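Local coordinates for structural polyprotein, VP1 (Israeli acute paralysis virus, PDB 5CDD), which probably serves as a structural building block of the viral capsid, being the VP1 portion cleaved from a longer structural polyprotein, at residues R40-F46 against A183-T189; T61-D65 against S166-Y170; F87-G91 against E144-Y148. All coordinates share one frame; numbering follows the deposited sequence.

Contact 1 (R40-F46 against A183-T189)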
ATOM      1  N   ARG A  40     -35.820   9.036  -3.940  1.00 25.02           N
ATOM      2  CA  ARG A  40     -34.859  10.058  -4.320  1.00 24.81           C
ATOM      3  C   ARG A  40     -33.807   9.472  -5.251  1.00 25.59           C
ATOM      4  O   ARG A  40     -33.197  10.190  -6.035  1.00 24.87           O
ATOM      5  CB  ARG A  40     -34.185  10.659  -3.090  1.00 23.63           C
ATOM      6  CG  ARG A  40     -33.249  11.795  -3.434  1.00 25.03           C
ATOM      7  CD  ARG A  40     -32.611  12.418  -2.195  1.00 24.92           C
ATOM      8  NE  ARG A  40     -33.588  13.022  -1.295  1.00 24.66           N
ATOM      9  CZ  ARG A  40     -34.050  12.450  -0.191  1.00 26.11           C
ATOM     10  NH1 ARG A  40     -33.614  11.255   0.156  1.00 26.05           N
ATOM     11  NH2 ARG A  40     -34.954  13.070   0.553  1.00 26.00           N
ATOM     12  N   THR A  41     -33.601   8.162  -5.160  1.00 27.20           N
ATOM     13  CA  THR A  41     -32.627   7.492  -6.005  1.00 26.96           C
ATOM     14  C   THR A  41     -33.049   7.578  -7.464  1.00 27.29           C
ATOM     15  O   THR A  41     -32.223   7.454  -8.362  1.00 29.14           O
ATOM     16  CB  THR A  41     -32.464   6.009  -5.624  1.00 26.01           C
ATOM     17  OG1 THR A  41     -33.688   5.310  -5.870  1.00 28.83           O
ATOM     18  CG2 THR A  41     -32.089   5.870  -4.151  1.00 23.04           C
ATOM     19  N   LEU A  42     -34.336   7.801  -7.701  1.00 26.89           N
ATOM     20  CA  LEU A  42     -34.847   7.895  -9.061  1.00 26.02           C
ATOM     21  C   LEU A  42     -34.631   9.292  -9.601  1.00 26.65           C
ATOM     22  O   LEU A  42     -34.974   9.585 -10.741  1.00 28.24           O
ATOM     23  CB  LEU A  42     -36.331   7.529  -9.101  1.00 24.24           C
ATOM     24  CG  LEU A  42     -36.649   6.115  -8.597  1.00 23.28           C
ATOM     25  CD1 LEU A  42     -38.146   5.881  -8.659  1.00 24.45           C
ATOM     26  CD2 LEU A  42     -35.917   5.076  -9.437  1.00 21.25           C
ATOM     27  N   LEU A  43     -34.061  10.155  -8.766  1.00 27.10           N
ATOM     28  CA  LEU A  43     -33.759  11.523  -9.164  1.00 26.47           C
ATOM     29  C   LEU A  43     -32.274  11.577  -9.518  1.00 27.10           C
ATOM     30  O   LEU A  43     -31.712  12.648  -9.759  1.00 28.46           O
ATOM     31  CB  LEU A  43     -34.066  12.503  -8.029  1.00 25.51           C
ATOM     32  CG  LEU A  43     -35.529  12.659  -7.612  1.00 24.43           C
ATOM     33  CD1 LEU A  43     -35.633  13.676  -6.492  1.00 22.31           C
ATOM     34  CD2 LEU A  43     -36.360  13.096  -8.805  1.00 24.00           C
ATOM     35  N   ARG A  44     -31.649  10.402  -9.531  1.00 26.42           N
ATOM     36  CA  ARG A  44     -30.237  10.261  -9.868  1.00 26.52           C
ATOM     37  C   ARG A  44     -30.162   9.496 -11.184  1.00 27.37           C
ATOM     38  O   ARG A  44     -29.258   9.706 -11.995  1.00 28.59           O
ATOM     39  CB  ARG A  44     -29.499   9.492  -8.769  1.00 25.79           C
ATOM     40  CG  ARG A  44     -29.516  10.185  -7.418  1.00 26.55           C
ATOM     41  CD  ARG A  44     -28.702  11.471  -7.438  1.00 26.82           C
ATOM     42  NE  ARG A  44     -28.826  12.212  -6.186  1.00 28.35           N
ATOM     43  CZ  ARG A  44     -29.881  12.950  -5.852  1.00 27.00           C
ATOM     44  NH1 ARG A  44     -30.909  13.057  -6.680  1.00 26.42           N
ATOM     45  NH2 ARG A  44     -29.911  13.576  -4.683  1.00 25.90           N
ATOM     46  N   THR A  45     -31.128   8.606 -11.384  1.00 27.10           N
ATOM     47  CA  THR A  45     -31.212   7.817 -12.607  1.00 27.08           C
ATOM     48  C   THR A  45     -31.702   8.728 -13.727  1.00 27.36           C
ATOM     49  O   THR A  45     -32.611   9.533 -13.522  1.00 29.43           O
ATOM     50  CB  THR A  45     -32.227   6.669 -12.466  1.00 25.82           C
ATOM     51  OG1 THR A  45     -33.508   7.209 -12.120  1.00 25.96           O
ATOM     52  CG2 THR A  45     -31.793   5.694 -11.393  1.00 24.90           C
ATOM     53  N   PHE A  46     -31.104   8.606 -14.907  1.00 27.00           N
ATOM     54  CA  PHE A  46     -31.512   9.428 -16.039  1.00 26.23           C
ATOM     55  C   PHE A  46     -32.647   8.782 -16.812  1.00 26.62           C
ATOM     56  O   PHE A  46     -32.697   7.560 -16.956  1.00 28.56           O
ATOM     57  CB  PHE A  46     -30.336   9.677 -16.985  1.00 26.03           C
ATOM     58  CG  PHE A  46     -29.363  10.707 -16.490  1.00 25.33           C
ATOM     59  CD1 PHE A  46     -28.498  10.422 -15.439  1.00 25.72           C
ATOM     60  CD2 PHE A  46     -29.321  11.971 -17.068  1.00 23.67           C
ATOM     61  CE1 PHE A  46     -27.605  11.384 -14.971  1.00 25.10           C
ATOM     62  CE2 PHE A  46     -28.434  12.937 -16.608  1.00 25.23           C
ATOM     63  CZ  PHE A  46     -27.573  12.642 -15.558  1.00 24.73           C
ATOM     64  N   ALA A 183     -31.968  14.417 -15.065  1.00 26.35           N
ATOM     65  CA  ALA A 183     -31.952  13.893 -13.706  1.00 26.27           C
ATOM     66  C   ALA A 183     -31.445  15.032 -12.836  1.00 26.80           C
ATOM     67  O   ALA A 183     -31.026  16.067 -13.353  1.00 28.15           O
ATOM     68  CB  ALA A 183     -31.011  12.699 -13.607  1.00 24.30           C
ATOM     69  N   GLY A 184     -31.495  14.857 -11.523  1.00 26.91           N
ATOM     70  CA  GLY A 184     -31.007  15.899 -10.641  1.00 28.11           C
ATOM     71  C   GLY A 184     -29.549  15.630 -10.326  1.00 28.25           C
ATOM     72  O   GLY A 184     -29.073  14.519 -10.550  1.00 28.91           O
ATOM     73  N   ASN A 185     -28.827  16.630  -9.832  1.00 28.86           N
ATOM     74  CA  ASN A 185     -27.429  16.407  -9.490  1.00 29.51           C
ATOM     75  C   ASN A 185     -27.429  15.630  -8.176  1.00 30.11           C
ATOM     76  O   ASN A 185     -28.487  15.221  -7.703  1.00 30.08           O
ATOM     77  CB  ASN A 185     -26.671  17.740  -9.376  1.00 29.60           C
ATOM     78  CG  ASN A 185     -27.041  18.527  -8.142  1.00 30.77           C
ATOM     79  OD1 ASN A 185     -28.118  18.352  -7.574  1.00 33.54           O
ATOM     80  ND2 ASN A 185     -26.152  19.421  -7.730  1.00 31.49           N
ATOM     81  N   ASP A 186     -26.262  15.416  -7.582  1.00 31.37           N
ATOM     82  CA  ASP A 186     -26.196  14.637  -6.352  1.00 32.86           C
ATOM     83  C   ASP A 186     -26.794  15.334  -5.123  1.00 31.92           C
ATOM     84  O   ASP A 186     -26.749  14.795  -4.018  1.00 32.27           O
ATOM     85  CB  ASP A 186     -24.742  14.221  -6.092  1.00 36.41           C
ATOM     86  CG  ASP A 186     -24.632  12.856  -5.427  1.00 40.70           C
ATOM     87  OD1 ASP A 186     -25.331  11.916  -5.868  1.00 41.36           O
ATOM     88  OD2 ASP A 186     -23.834  12.717  -4.474  1.00 43.63           O
ATOM     89  N   ASP A 187     -27.367  16.521  -5.317  1.00 30.99           N
ATOM     90  CA  ASP A 187     -27.976  17.272  -4.216  1.00 29.80           C
ATOM     91  C   ASP A 187     -29.470  17.522  -4.420  1.00 28.45           C
ATOM     92  O   ASP A 187     -30.167  17.941  -3.495  1.00 28.16           O
ATOM     93  CB  ASP A 187     -27.281  18.628  -4.029  1.00 32.12           C
ATOM     94  CG  ASP A 187     -25.857  18.500  -3.518  1.00 36.22           C
ATOM     95  OD1 ASP A 187     -25.650  17.815  -2.491  1.00 38.57           O
ATOM     96  OD2 ASP A 187     -24.947  19.094  -4.138  1.00 36.61           O
ATOM     97  N   PHE A 188     -29.959  17.265  -5.630  1.00 26.66           N
ATOM     98  CA  PHE A 188     -31.363  17.493  -5.959  1.00 24.36           C
ATOM     99  C   PHE A 188     -32.341  16.621  -5.185  1.00 24.39           C
ATOM    100  O   PHE A 188     -32.150  15.411  -5.061  1.00 25.23           O
ATOM    101  CB  PHE A 188     -31.600  17.284  -7.456  1.00 23.23           C
ATOM    102  CG  PHE A 188     -32.961  17.717  -7.911  1.00 21.84           C
ATOM    103  CD1 PHE A 188     -33.234  19.061  -8.149  1.00 22.21           C
ATOM    104  CD2 PHE A 188     -33.991  16.793  -8.044  1.00 22.43           C
ATOM    105  CE1 PHE A 188     -34.514  19.477  -8.508  1.00 21.71           C
ATOM    106  CE2 PHE A 188     -35.272  17.197  -8.401  1.00 22.06           C
ATOM    107  CZ  PHE A 188     -35.535  18.544  -8.632  1.00 21.52           C
ATOM    108  N   THR A 189     -33.401  17.250  -4.684  1.00 24.72           N
ATOM    109  CA  THR A 189     -34.431  16.550  -3.929  1.00 23.73           C
ATOM    110  C   THR A 189     -35.707  17.384  -3.846  1.00 23.38           C
ATOM    111  O   THR A 189     -35.685  18.601  -4.051  1.00 22.21           O
ATOM    112  CB  THR A 189     -33.958  16.239  -2.484  1.00 23.29           C
ATOM    113  OG1 THR A 189     -34.947  15.451  -1.809  1.00 21.91           O
ATOM    114  CG2 THR A 189     -33.748  17.526  -1.705  1.00 22.19           C
TER
HETATM  115  O   HOH W   1     -27.731  12.121 -11.364  1.00 20.11           O
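R44 reaches across to the type I beta turn N185-F188 and holds it by a carbonyl: NH1 and NH2 both donate to F188 O (3.1 and 2.9 Å), end-on and near the guanidinium plane, arriving from opposite faces of the carbonyl plane. N185 O lies over one guanidinium face, 3.2 Å from R44 CZ. CB of R44 leads away from the turn; a bend at chi2 (-68°) brings the chain back. At one end of the contact R40 NE donates to T189 OG1 at 2.8 Å, nearly straight (167°), with the hydroxyl at the guanidinium edge, while R40 NH1 makes a salt bridge to D52 of a neighbouring polyprotein chain. At the other end CB of A183 stands over the centre of the F46 ring, 3.6 Å from its centroid, a CH-pi contact. Between them G184 N bonds to L43 O (2.8 Å), and L43 CD1 packs against F188 CD2. A water links R44 O to G184 O across the segments. Within the turn, N185 OD1 accepts weak bonds from the amides of D187 and F188. The loop before strand 47-55 is thus fastened to the end of strand 176-184 in this picornavirus-like capsid fold.

Contact 2 (T61-D65 against S166-Y170)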
ATOM      1  N   THR A  61     -30.977  28.746 -26.821  1.00 35.91           N
ATOM      2  CA  THR A  61     -32.239  28.239 -26.298  1.00 35.45           C
ATOM      3  C   THR A  61     -32.240  27.804 -24.835  1.00 35.96           C
ATOM      4  O   THR A  61     -31.532  26.873 -24.453  1.00 38.10           O
ATOM      5  CB  THR A  61     -32.717  27.037 -27.133  1.00 35.00           C
ATOM      6  OG1 THR A  61     -32.856  27.431 -28.503  1.00 35.99           O
ATOM      7  CG2 THR A  61     -34.043  26.517 -26.607  1.00 34.18           C
ATOM      8  N   PRO A  62     -33.043  28.474 -23.993  1.00 35.10           N
ATOM      9  CA  PRO A  62     -33.114  28.107 -22.575  1.00 34.12           C
ATOM     10  C   PRO A  62     -33.898  26.799 -22.513  1.00 35.01           C
ATOM     11  O   PRO A  62     -34.922  26.658 -23.188  1.00 36.35           O
ATOM     12  CB  PRO A  62     -33.892  29.265 -21.951  1.00 32.82           C
ATOM     13  CG  PRO A  62     -33.686  30.401 -22.915  1.00 33.32           C
ATOM     14  CD  PRO A  62     -33.779  29.723 -24.245  1.00 34.55           C
ATOM     15  N   ILE A  63     -33.432  25.840 -21.720  1.00 35.41           N
ATOM     16  CA  ILE A  63     -34.132  24.564 -21.644  1.00 35.84           C
ATOM     17  C   ILE A  63     -35.511  24.653 -21.004  1.00 35.52           C
ATOM     18  O   ILE A  63     -36.269  23.685 -21.042  1.00 36.90           O
ATOM     19  CB  ILE A  63     -33.301  23.484 -20.910  1.00 35.72           C
ATOM     20  CG1 ILE A  63     -32.447  24.112 -19.803  1.00 36.54           C
ATOM     21  CG2 ILE A  63     -32.451  22.725 -21.908  1.00 35.86           C
ATOM     22  CD1 ILE A  63     -33.242  24.556 -18.591  1.00 38.20           C
ATOM     23  N   THR A  64     -35.844  25.806 -20.433  1.00 34.84           N
ATOM     24  CA  THR A  64     -37.154  25.978 -19.832  1.00 34.34           C
ATOM     25  C   THR A  64     -38.186  25.857 -20.951  1.00 34.74           C
ATOM     26  O   THR A  64     -39.330  25.479 -20.718  1.00 34.24           O
ATOM     27  CB  THR A  64     -37.300  27.355 -19.158  1.00 33.41           C
ATOM     28  OG1 THR A  64     -36.916  28.387 -20.073  1.00 34.67           O
ATOM     29  CG2 THR A  64     -36.438  27.442 -17.911  1.00 32.32           C
ATOM     30  N   ASP A  65     -37.763  26.167 -22.174  1.00 34.88           N
ATOM     31  CA  ASP A  65     -38.643  26.079 -23.335  1.00 35.79           C
ATOM     32  C   ASP A  65     -39.094  24.638 -23.520  1.00 35.49           C
ATOM     33  O   ASP A  65     -40.179  24.373 -24.034  1.00 36.50           O
ATOM     34  CB  ASP A  65     -37.925  26.556 -24.601  1.00 37.83           C
ATOM     35  CG  ASP A  65     -37.564  28.032 -24.549  1.00 41.47           C
ATOM     36  OD1 ASP A  65     -38.145  28.763 -23.714  1.00 43.17           O
ATOM     37  OD2 ASP A  65     -36.708  28.464 -25.353  1.00 42.57           O
ATOM     38  N   SER A 166     -30.424  29.398 -10.815  1.00 33.42           N
ATOM     39  CA  SER A 166     -29.825  29.209 -12.132  1.00 32.92           C
ATOM     40  C   SER A 166     -30.495  28.138 -12.981  1.00 32.03           C
ATOM     41  O   SER A 166     -31.140  27.227 -12.469  1.00 31.13           O
ATOM     42  CB  SER A 166     -28.338  28.885 -11.976  1.00 33.76           C
ATOM     43  OG  SER A 166     -28.160  27.803 -11.070  1.00 35.82           O
ATOM     44  N   SER A 167     -30.330  28.269 -14.291  1.00 31.84           N
ATOM     45  CA  SER A 167     -30.902  27.333 -15.246  1.00 30.71           C
ATOM     46  C   SER A 167     -29.898  27.114 -16.376  1.00 29.93           C
ATOM     47  O   SER A 167     -28.831  27.726 -16.392  1.00 29.19           O
ATOM     48  CB  SER A 167     -32.221  27.887 -15.799  1.00 30.87           C
ATOM     49  OG  SER A 167     -32.798  26.997 -16.735  1.00 35.74           O
ATOM     50  N   LEU A 168     -30.238  26.241 -17.316  1.00 29.59           N
ATOM     51  CA  LEU A 168     -29.350  25.953 -18.434  1.00 29.19           C
ATOM     52  C   LEU A 168     -29.791  26.631 -19.732  1.00 29.34           C
ATOM     53  O   LEU A 168     -30.981  26.858 -19.963  1.00 29.29           O
ATOM     54  CB  LEU A 168     -29.276  24.441 -18.662  1.00 28.43           C
ATOM     55  CG  LEU A 168     -28.326  23.960 -19.759  1.00 27.58           C
ATOM     56  CD1 LEU A 168     -26.900  24.059 -19.250  1.00 29.65           C
ATOM     57  CD2 LEU A 168     -28.651  22.527 -20.142  1.00 27.92           C
ATOM     58  N   MET A 169     -28.815  26.959 -20.572  1.00 29.49           N
ATOM     59  CA  MET A 169     -29.082  27.570 -21.865  1.00 30.40           C
ATOM     60  C   MET A 169     -28.324  26.769 -22.917  1.00 31.08           C
ATOM     61  O   MET A 169     -27.111  26.602 -22.829  1.00 30.82           O
ATOM     62  CB  MET A 169     -28.630  29.026 -21.887  1.00 31.21           C
ATOM     63  CG  MET A 169     -28.914  29.708 -23.210  1.00 33.21           C
ATOM     64  SD  MET A 169     -28.688  31.479 -23.140  1.00 39.25           S
ATOM     65  CE  MET A 169     -26.903  31.609 -23.330  1.00 38.43           C
ATOM     66  N   TYR A 170     -29.053  26.281 -23.914  1.00 32.03           N
ATOM     67  CA  TYR A 170     -28.483  25.458 -24.973  1.00 32.86           C
ATOM     68  C   TYR A 170     -28.115  26.253 -26.224  1.00 33.32           C
ATOM     69  O   TYR A 170     -28.731  27.271 -26.528  1.00 33.76           O
ATOM     70  CB  TYR A 170     -29.491  24.374 -25.340  1.00 34.68           C
ATOM     71  CG  TYR A 170     -28.894  23.162 -25.996  1.00 36.87           C
ATOM     72  CD1 TYR A 170     -28.095  22.283 -25.271  1.00 37.99           C
ATOM     73  CD2 TYR A 170     -29.144  22.878 -27.337  1.00 37.81           C
ATOM     74  CE1 TYR A 170     -27.560  21.145 -25.863  1.00 41.43           C
ATOM     75  CE2 TYR A 170     -28.615  21.746 -27.942  1.00 40.12           C
ATOM     76  CZ  TYR A 170     -27.823  20.882 -27.199  1.00 42.06           C
ATOM     77  OH  TYR A 170     -27.295  19.754 -27.785  1.00 45.45           O
TER
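I63 and L168 form the tight part of this contact. The isoleucine side chain crosses that of L168 at about a right angle, CG1 of I63 lying 3.4 Å from CB of L168. Its CD1 runs alongside the strand to S167 OG, whose chi1 of 180° sets the hydroxyl anti to the backbone N and on the side of the incoming chain. I63 and L168 are also tied through the backbone, I63 N donating to L168 O at 3.2 Å. P62 CA adds a longer CH...O approach to that oxygen, 3.6 Å away.

Next to them P62 and M169 face each other as an antiparallel non-hydrogen-bonded pair, and beyond these T61 and Y170 make a hydrogen-bonded pair with two backbone bonds, T61 N to Y170 O (2.7 Å) and Y170 N to T61 O (2.6 Å). Here the side chains add little: M169 sends its end away from P62, and the Y170 ring likewise leads off, leaving CB near T61 O. T64 adds only a slight contact, CG2 to S167 OG 3.9 Å, and D65 beyond it is exposed; both lie in helix 64-73.

Such antiparallel edge pairing belongs to the jelly-roll beta sandwich of picornavirus-like capsid proteins. Strand 61-62 is an edge strand, within this chain, of a four-stranded antiparallel sheet, with 166-172 between it and 110-116. M169 and P62 pack on M115 of strand 110-116, T61 and Y170 face strand 47-55 at L55 and W53, and L168 leans on V143 and V145 of strand 140-145.

Contact 3 (F87-G91 against E144-Y148)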
ATOM      1  N   PHE A  87     -41.993  21.698  -2.955  1.00 26.89           N
ATOM      2  CA  PHE A  87     -40.723  22.397  -3.141  1.00 26.60           C
ATOM      3  C   PHE A  87     -39.631  21.490  -3.686  1.00 27.02           C
ATOM      4  O   PHE A  87     -39.705  20.267  -3.562  1.00 27.43           O
ATOM      5  CB  PHE A  87     -40.243  22.970  -1.805  1.00 26.34           C
ATOM      6  CG  PHE A  87     -41.179  23.969  -1.195  1.00 25.37           C
ATOM      7  CD1 PHE A  87     -41.200  25.288  -1.641  1.00 25.43           C
ATOM      8  CD2 PHE A  87     -42.041  23.594  -0.169  1.00 25.56           C
ATOM      9  CE1 PHE A  87     -42.064  26.220  -1.073  1.00 24.64           C
ATOM     10  CE2 PHE A  87     -42.910  24.519   0.406  1.00 26.11           C
ATOM     11  CZ  PHE A  87     -42.922  25.835  -0.048  1.00 25.17           C
ATOM     12  N   TYR A  88     -38.616  22.102  -4.291  1.00 27.40           N
ATOM     13  CA  TYR A  88     -37.476  21.364  -4.820  1.00 27.26           C
ATOM     14  C   TYR A  88     -36.213  22.074  -4.348  1.00 27.85           C
ATOM     15  O   TYR A  88     -36.274  23.200  -3.853  1.00 26.92           O
ATOM     16  CB  TYR A  88     -37.524  21.281  -6.353  1.00 25.86           C
ATOM     17  CG  TYR A  88     -37.152  22.541  -7.103  1.00 26.21           C
ATOM     18  CD1 TYR A  88     -35.823  22.955  -7.204  1.00 26.56           C
ATOM     19  CD2 TYR A  88     -38.126  23.299  -7.746  1.00 26.87           C
ATOM     20  CE1 TYR A  88     -35.476  24.091  -7.933  1.00 28.27           C
ATOM     21  CE2 TYR A  88     -37.790  24.435  -8.477  1.00 29.34           C
ATOM     22  CZ  TYR A  88     -36.466  24.824  -8.567  1.00 29.92           C
ATOM     23  OH  TYR A  88     -36.137  25.946  -9.297  1.00 33.10           O
ATOM     24  N   ARG A  89     -35.069  21.419  -4.499  1.00 29.16           N
ATOM     25  CA  ARG A  89     -33.818  22.001  -4.045  1.00 27.89           C
ATOM     26  C   ARG A  89     -32.634  21.214  -4.586  1.00 27.54           C
ATOM     27  O   ARG A  89     -32.634  19.987  -4.558  1.00 30.41           O
ATOM     28  CB  ARG A  89     -33.813  22.002  -2.518  1.00 28.60           C
ATOM     29  CG  ARG A  89     -32.538  22.461  -1.873  1.00 31.88           C
ATOM     30  CD  ARG A  89     -31.707  21.291  -1.386  1.00 30.41           C
ATOM     31  NE  ARG A  89     -30.711  21.747  -0.424  1.00 33.42           N
ATOM     32  CZ  ARG A  89     -29.820  20.959   0.162  1.00 33.90           C
ATOM     33  NH1 ARG A  89     -29.793  19.663  -0.118  1.00 35.48           N
ATOM     34  NH2 ARG A  89     -28.965  21.468   1.039  1.00 35.66           N
ATOM     35  N   GLY A  90     -31.628  21.924  -5.085  1.00 26.76           N
ATOM     36  CA  GLY A  90     -30.458  21.258  -5.630  1.00 26.33           C
ATOM     37  C   GLY A  90     -30.306  21.473  -7.124  1.00 26.94           C
ATOM     38  O   GLY A  90     -31.205  22.004  -7.779  1.00 26.32           O
ATOM     39  N   GLY A  91     -29.168  21.047  -7.664  1.00 27.70           N
ATOM     40  CA  GLY A  91     -28.896  21.207  -9.082  1.00 26.80           C
ATOM     41  C   GLY A  91     -29.587  20.207  -9.989  1.00 26.81           C
ATOM     42  O   GLY A  91     -30.379  19.379  -9.534  1.00 26.86           O
ATOM     43  N   GLU A 144     -23.998  19.785 -16.073  1.00 28.10           N
ATOM     44  CA  GLU A 144     -24.687  19.914 -14.795  1.00 28.82           C
ATOM     45  C   GLU A 144     -24.878  21.372 -14.394  1.00 30.01           C
ATOM     46  O   GLU A 144     -23.978  22.196 -14.563  1.00 31.60           O
ATOM     47  CB  GLU A 144     -23.901  19.202 -13.699  1.00 29.59           C
ATOM     48  CG  GLU A 144     -24.608  19.171 -12.359  1.00 31.59           C
ATOM     49  CD  GLU A 144     -23.714  18.663 -11.249  1.00 34.30           C
ATOM     50  OE1 GLU A 144     -23.005  17.657 -11.469  1.00 37.30           O
ATOM     51  OE2 GLU A 144     -23.727  19.265 -10.155  1.00 35.50           O
ATOM     52  N   VAL A 145     -26.051  21.679 -13.854  1.00 29.78           N
ATOM     53  CA  VAL A 145     -26.371  23.030 -13.416  1.00 28.34           C
ATOM     54  C   VAL A 145     -26.379  23.078 -11.892  1.00 28.81           C
ATOM     55  O   VAL A 145     -27.235  22.473 -11.249  1.00 29.24           O
ATOM     56  CB  VAL A 145     -27.755  23.466 -13.934  1.00 27.40           C
ATOM     57  CG1 VAL A 145     -28.083  24.861 -13.438  1.00 26.30           C
ATOM     58  CG2 VAL A 145     -27.774  23.423 -15.450  1.00 27.13           C
ATOM     59  N   PRO A 146     -25.415  23.792 -11.291  1.00 28.74           N
ATOM     60  CA  PRO A 146     -25.340  23.898  -9.831  1.00 28.25           C
ATOM     61  C   PRO A 146     -26.577  24.599  -9.288  1.00 29.07           C
ATOM     62  O   PRO A 146     -27.340  25.197 -10.047  1.00 30.21           O
ATOM     63  CB  PRO A 146     -24.079  24.730  -9.607  1.00 26.47           C
ATOM     64  CG  PRO A 146     -23.253  24.440 -10.813  1.00 28.58           C
ATOM     65  CD  PRO A 146     -24.274  24.478 -11.917  1.00 28.62           C
ATOM     66  N   PHE A 147     -26.780  24.529  -7.978  1.00 29.12           N
ATOM     67  CA  PHE A 147     -27.924  25.196  -7.382  1.00 27.52           C
ATOM     68  C   PHE A 147     -27.500  26.552  -6.838  1.00 28.64           C
ATOM     69  O   PHE A 147     -27.181  26.687  -5.657  1.00 30.14           O
ATOM     70  CB  PHE A 147     -28.530  24.360  -6.253  1.00 27.06           C
ATOM     71  CG  PHE A 147     -29.803  24.940  -5.683  1.00 25.77           C
ATOM     72  CD1 PHE A 147     -30.926  25.119  -6.491  1.00 25.63           C
ATOM     73  CD2 PHE A 147     -29.884  25.299  -4.340  1.00 24.15           C
ATOM     74  CE1 PHE A 147     -32.111  25.647  -5.969  1.00 23.17           C
ATOM     75  CE2 PHE A 147     -31.065  25.827  -3.811  1.00 23.99           C
ATOM     76  CZ  PHE A 147     -32.180  26.000  -4.628  1.00 22.92           C
ATOM     77  N   TYR A 148     -27.465  27.547  -7.719  1.00 27.94           N
ATOM     78  CA  TYR A 148     -27.123  28.908  -7.331  1.00 27.17           C
ATOM     79  C   TYR A 148     -28.480  29.562  -7.115  1.00 27.76           C
ATOM     80  O   TYR A 148     -29.158  29.919  -8.078  1.00 28.39           O
ATOM     81  CB  TYR A 148     -26.378  29.619  -8.460  1.00 26.60           C
ATOM     82  CG  TYR A 148     -24.995  29.078  -8.759  1.00 25.72           C
ATOM     83  CD1 TYR A 148     -24.021  29.004  -7.762  1.00 25.53           C
ATOM     84  CD2 TYR A 148     -24.637  28.703 -10.056  1.00 25.45           C
ATOM     85  CE1 TYR A 148     -22.724  28.577  -8.050  1.00 25.17           C
ATOM     86  CE2 TYR A 148     -23.345  28.275 -10.355  1.00 24.07           C
ATOM     87  CZ  TYR A 148     -22.393  28.218  -9.349  1.00 24.43           C
ATOM     88  OH  TYR A 148     -21.107  27.829  -9.646  1.00 24.47           O
TER
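F147 carries its ring toward G90 by setting CG anti to the backbone N (chi1 -174°), and Y88, with CG between its backbone N and carbonyl carbon (chi1 75°), brings its ring end to the F147 ring. Both belong to the antiparallel beta architecture of a picornavirus-like capsid protein, where strand 87-98 pairs with strand 140-145; just past the end of the latter, the chain puts F147 against G90 and G91. The peptide of G90 supplies the floor: G90 N lies over one face of the F147 ring, 3.5 Å above its plane and offset toward the rim. R89 CG approaches F147 CE2 at 4.2 Å, the two side chains crossing at about a right angle, and Y88 CE1 meets F147 CE1 obliquely. The polar ends are held elsewhere, Y88 OH by D165 and R89 NH2 by the carbonyl of G41 in a neighbouring polyprotein chain. L40 of that chain and K30 of another copy of this protein also pack on F147, so the aromatic ring lies at a junction of subunits. F147 CB also touches G91 N, 3.7 Å away. Beside it backbone meets backbone, with G91 CA 3.0 Å from V145 O.

How the contacts relate
Contacts 1 and 3 are immediate neighbours, their centres about 10 Å apart, and share the sheet in which strands 176-184 and 87-98 lie side by side. Backbone links probably join them directly: T189 N reaches R89 O at 2.8 Å and N185 N reaches G91 O at 3.2 Å. Contact 2 belongs to the four-stranded sheet. It meets contact 3, centre to centre about 13 Å away, where L168 CB packs 3.7 Å from V145 CG2 and S166 OG comes 2.9 Å from P146 O. Contacts 1 and 2 do not touch, their nearest atoms being about 9 Å apart; contact 3 as a whole lies between them, 87-91 bonding to contact 1 and 144-148 meeting contact 2.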